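Local coordinates for protein TRAP dicarboxylate transporter-DctP subunit (Rhodobacter sphaeroides, PDB 4PE3) that probably captures a small organic acid in the periplasm as the solute-binding subunit of a TRAP transporter and delivers it to the membrane permease, at residues G114-D118 with P119-I123. Sequence-based numbering, arbitrary orientation. Where two conformers were deposited one is given.
Sequences GAWAD and PAQMI
D118 and Q121 tie the loop to the first turn of helix 119-128, while W116 packs against the same turn. In this family 7 solute-binding protein the loop links helix 104-110 to helix 119-128. D118 is the N-cap: with CG anti to the backbone N (chi1 -169°), its carboxylate reaches the helix start, and D118 OD2 accepts from A120 N at 2.9 Å. The donor meets OD2 on its anti side, somewhat out of the carboxylate plane. Aspartate suits this place because its short chain reaches a first-turn N-H that has no earlier helical carbonyl to bind, and its negative charge would probably be favoured by the helix dipole. P119 suits the first turn, where its missing N-H costs no helical bond; P119 CD lies 3.4 Å from D118 CG. The backbone joins in as Q121 N donates to D118 O (3.0 Å).

Q121 returns the grip. Its chain runs extended beyond CG, carrying Q121 OE1 back to A117 N at 2.8 Å in a nearly straight bond (N-H...O 166°), although the donor stands above the amide carbonyl plane. Glutamine has both the length and the acceptor to fix this loop N-H.

W116 turns one face of its indole to M122, a selenomethionine, whose CB lies over the five-membered ring, 3.6 Å from its centroid and 8° off the normal, a CH-pi contact. A115 CB covers the opposite face, and Q121 CB lies 3.6 Å from W116 CE3. L333, Y336 and L337 of helix 324-339 also touch the indole. With W116 cut back to an alanine, M122 CB would probably lose the ring face it packs on, opening a gap between M122 and A115.

Polar bonds thus set how the loop enters the helix, and a buried aromatic ring secures the turn from its apolar side.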
ATOM      1  N   GLY A 114      -8.647   4.233   3.777  1.00 10.21           N
ATOM      2  CA  GLY A 114      -9.110   5.596   3.940  1.00 10.74           C
ATOM      3  C   GLY A 114      -8.167   6.541   4.676  1.00 11.48           C
ATOM      4  O   GLY A 114      -8.380   7.748   4.736  1.00 11.47           O
ATOM      5  N   ALA A 115      -7.106   6.005   5.256  1.00 10.55           N
ATOM      6  CA  ALA A 115      -6.206   6.838   6.036  1.00  9.79           C
ATOM      7  C   ALA A 115      -5.401   7.848   5.224  1.00 10.48           C
ATOM      8  O   ALA A 115      -5.052   8.909   5.729  1.00 12.48           O
ATOM      9  CB  ALA A 115      -5.249   5.965   6.818  1.00 11.53           C
ATOM     10  N   TRP A 116      -5.071   7.501   3.981  1.00 11.23           N
ATOM     11  CA  TRP A 116      -4.027   8.220   3.255  1.00 12.77           C
ATOM     12  C   TRP A 116      -4.527   8.893   1.969  1.00 11.56           C
ATOM     13  O   TRP A 116      -5.377   8.357   1.265  1.00 13.75           O
ATOM     14  CB  TRP A 116      -2.869   7.276   2.881  1.00 10.88           C
ATOM     15  CG  TRP A 116      -2.385   6.412   4.010  1.00 11.21           C
ATOM     16  CD1 TRP A 116      -2.298   5.056   4.011  1.00 11.73           C
ATOM     17  CD2 TRP A 116      -1.941   6.849   5.295  1.00 13.30           C
ATOM     18  NE1 TRP A 116      -1.840   4.617   5.216  1.00 13.33           N
ATOM     19  CE2 TRP A 116      -1.580   5.695   6.014  1.00 12.85           C
ATOM     20  CE3 TRP A 116      -1.791   8.095   5.898  1.00 12.69           C
ATOM     21  CZ2 TRP A 116      -1.114   5.748   7.312  1.00 12.21           C
ATOM     22  CZ3 TRP A 116      -1.300   8.143   7.205  1.00 14.94           C
ATOM     23  CH2 TRP A 116      -0.966   6.976   7.889  1.00 13.49           C
ATOM     24  N   ALA A 117      -3.965  10.067   1.698  1.00 11.49           N
ATOM     25  CA  ALA A 117      -4.239  10.836   0.479  1.00 12.75           C
ATOM     26  C   ALA A 117      -2.987  10.968  -0.382  1.00 12.98           C
ATOM     27  O   ALA A 117      -3.040  11.523  -1.482  1.00 12.52           O
ATOM     28  CB  ALA A 117      -4.763  12.203   0.843  1.00 14.07           C
ATOM     29  N   ASP A 118      -1.862  10.461   0.121  1.00 12.73           N
ATOM     30  CA  ASP A 118      -0.600  10.533  -0.596  1.00 12.07           C
ATOM     31  C   ASP A 118       0.391   9.593   0.060  1.00 11.76           C
ATOM     32  O   ASP A 118       0.379   9.462   1.296  1.00 11.76           O
ATOM     33  CB  ASP A 118      -0.007  11.930  -0.551  1.00 12.59           C
ATOM     34  CG  ASP A 118       1.153  12.075  -1.497  1.00 23.12           C
ATOM     35  OD1 ASP A 118       0.920  12.254  -2.716  1.00 26.39           O
ATOM     36  OD2 ASP A 118       2.299  11.923  -1.047  1.00 18.21           O
ATOM     37  N   PRO A 119       1.308   8.977  -0.725  1.00 10.64           N
ATOM     38  CA  PRO A 119       2.268   8.078  -0.072  1.00 11.33           C
ATOM     39  C   PRO A 119       3.112   8.769   1.000  1.00 11.22           C
ATOM     40  O   PRO A 119       3.512   8.112   1.953  1.00 11.32           O
ATOM     41  CB  PRO A 119       3.139   7.591  -1.233  1.00 12.56           C
ATOM     42  CG  PRO A 119       2.242   7.644  -2.423  1.00 15.12           C
ATOM     43  CD  PRO A 119       1.313   8.800  -2.191  1.00 11.33           C
ATOM     44  N   ALA A 120       3.390  10.058   0.861  1.00 12.49           N
ATOM     45  CA  ALA A 120       4.209  10.748   1.861  1.00 12.61           C
ATOM     46  C   ALA A 120       3.597  10.656   3.258  1.00 11.94           C
ATOM     47  O   ALA A 120       4.316  10.616   4.258  1.00 14.52           O
ATOM     48  CB  ALA A 120       4.430  12.194   1.465  1.00 15.96           C
ATOM     49  N   GLN A 121       2.270  10.646   3.332  1.00 13.28           N
ATOM     50  CA  GLN A 121       1.607  10.565   4.632  1.00 12.46           C
ATOM     51  C   GLN A 121       1.883   9.227   5.308  1.00 11.09           C
ATOM     52  O   GLN A 121       2.257   9.177   6.483  1.00 13.11           O
ATOM     53  CB  GLN A 121       0.105  10.776   4.502  1.00 13.31           C
ATOM     54  CG  GLN A 121      -0.295  12.164   4.026  1.00 14.73           C
ATOM     55  CD  GLN A 121      -1.789  12.302   3.837  1.00 14.80           C
ATOM     56  OE1 GLN A 121      -2.523  11.326   3.698  1.00 14.39           O
ATOM     57  NE2 GLN A 121      -2.253  13.535   3.851  1.00 14.73           N
HETATM   58  N   MSE A 122       1.712   8.143   4.568  1.00 11.75           N
HETATM   59  CA  MSE A 122       1.976   6.809   5.116  1.00 11.89           C
HETATM   60  C   MSE A 122       3.452   6.623   5.492  1.00 12.88           C
HETATM   61  O   MSE A 122       3.788   6.055   6.540  1.00 12.06           O
HETATM   62  CB  MSE A 122       1.507   5.752   4.120  1.00 11.46           C
HETATM   63  CG  MSE A 122       1.630   4.322   4.636  1.00 12.19           C
HETATM   64 SE   MSE A 122       3.358   3.537   4.321  1.00 11.29          SE
HETATM   65  CE  MSE A 122       3.187   3.074   2.472  1.00 13.52           C
ATOM     66  N   ILE A 123       4.330   7.120   4.634  0.88 12.13           N
ATOM     67  CA  ILE A 123       5.764   7.020   4.879  0.88 14.11           C
ATOM     68  C   ILE A 123       6.147   7.798   6.145  0.88 13.65           C
ATOM     69  O   ILE A 123       6.953   7.336   6.949  0.88 13.04           O
ATOM     70  CB  ILE A 123       6.559   7.501   3.650  0.88 12.91           C
ATOM     71  CG1 ILE A 123       6.547   6.418   2.560  0.88 13.24           C
ATOM     72  CG2 ILE A 123       7.978   7.840   4.011  0.88 15.51           C
ATOM     73  CD1 ILE A 123       6.655   6.941   1.152  0.88 18.03           C
TER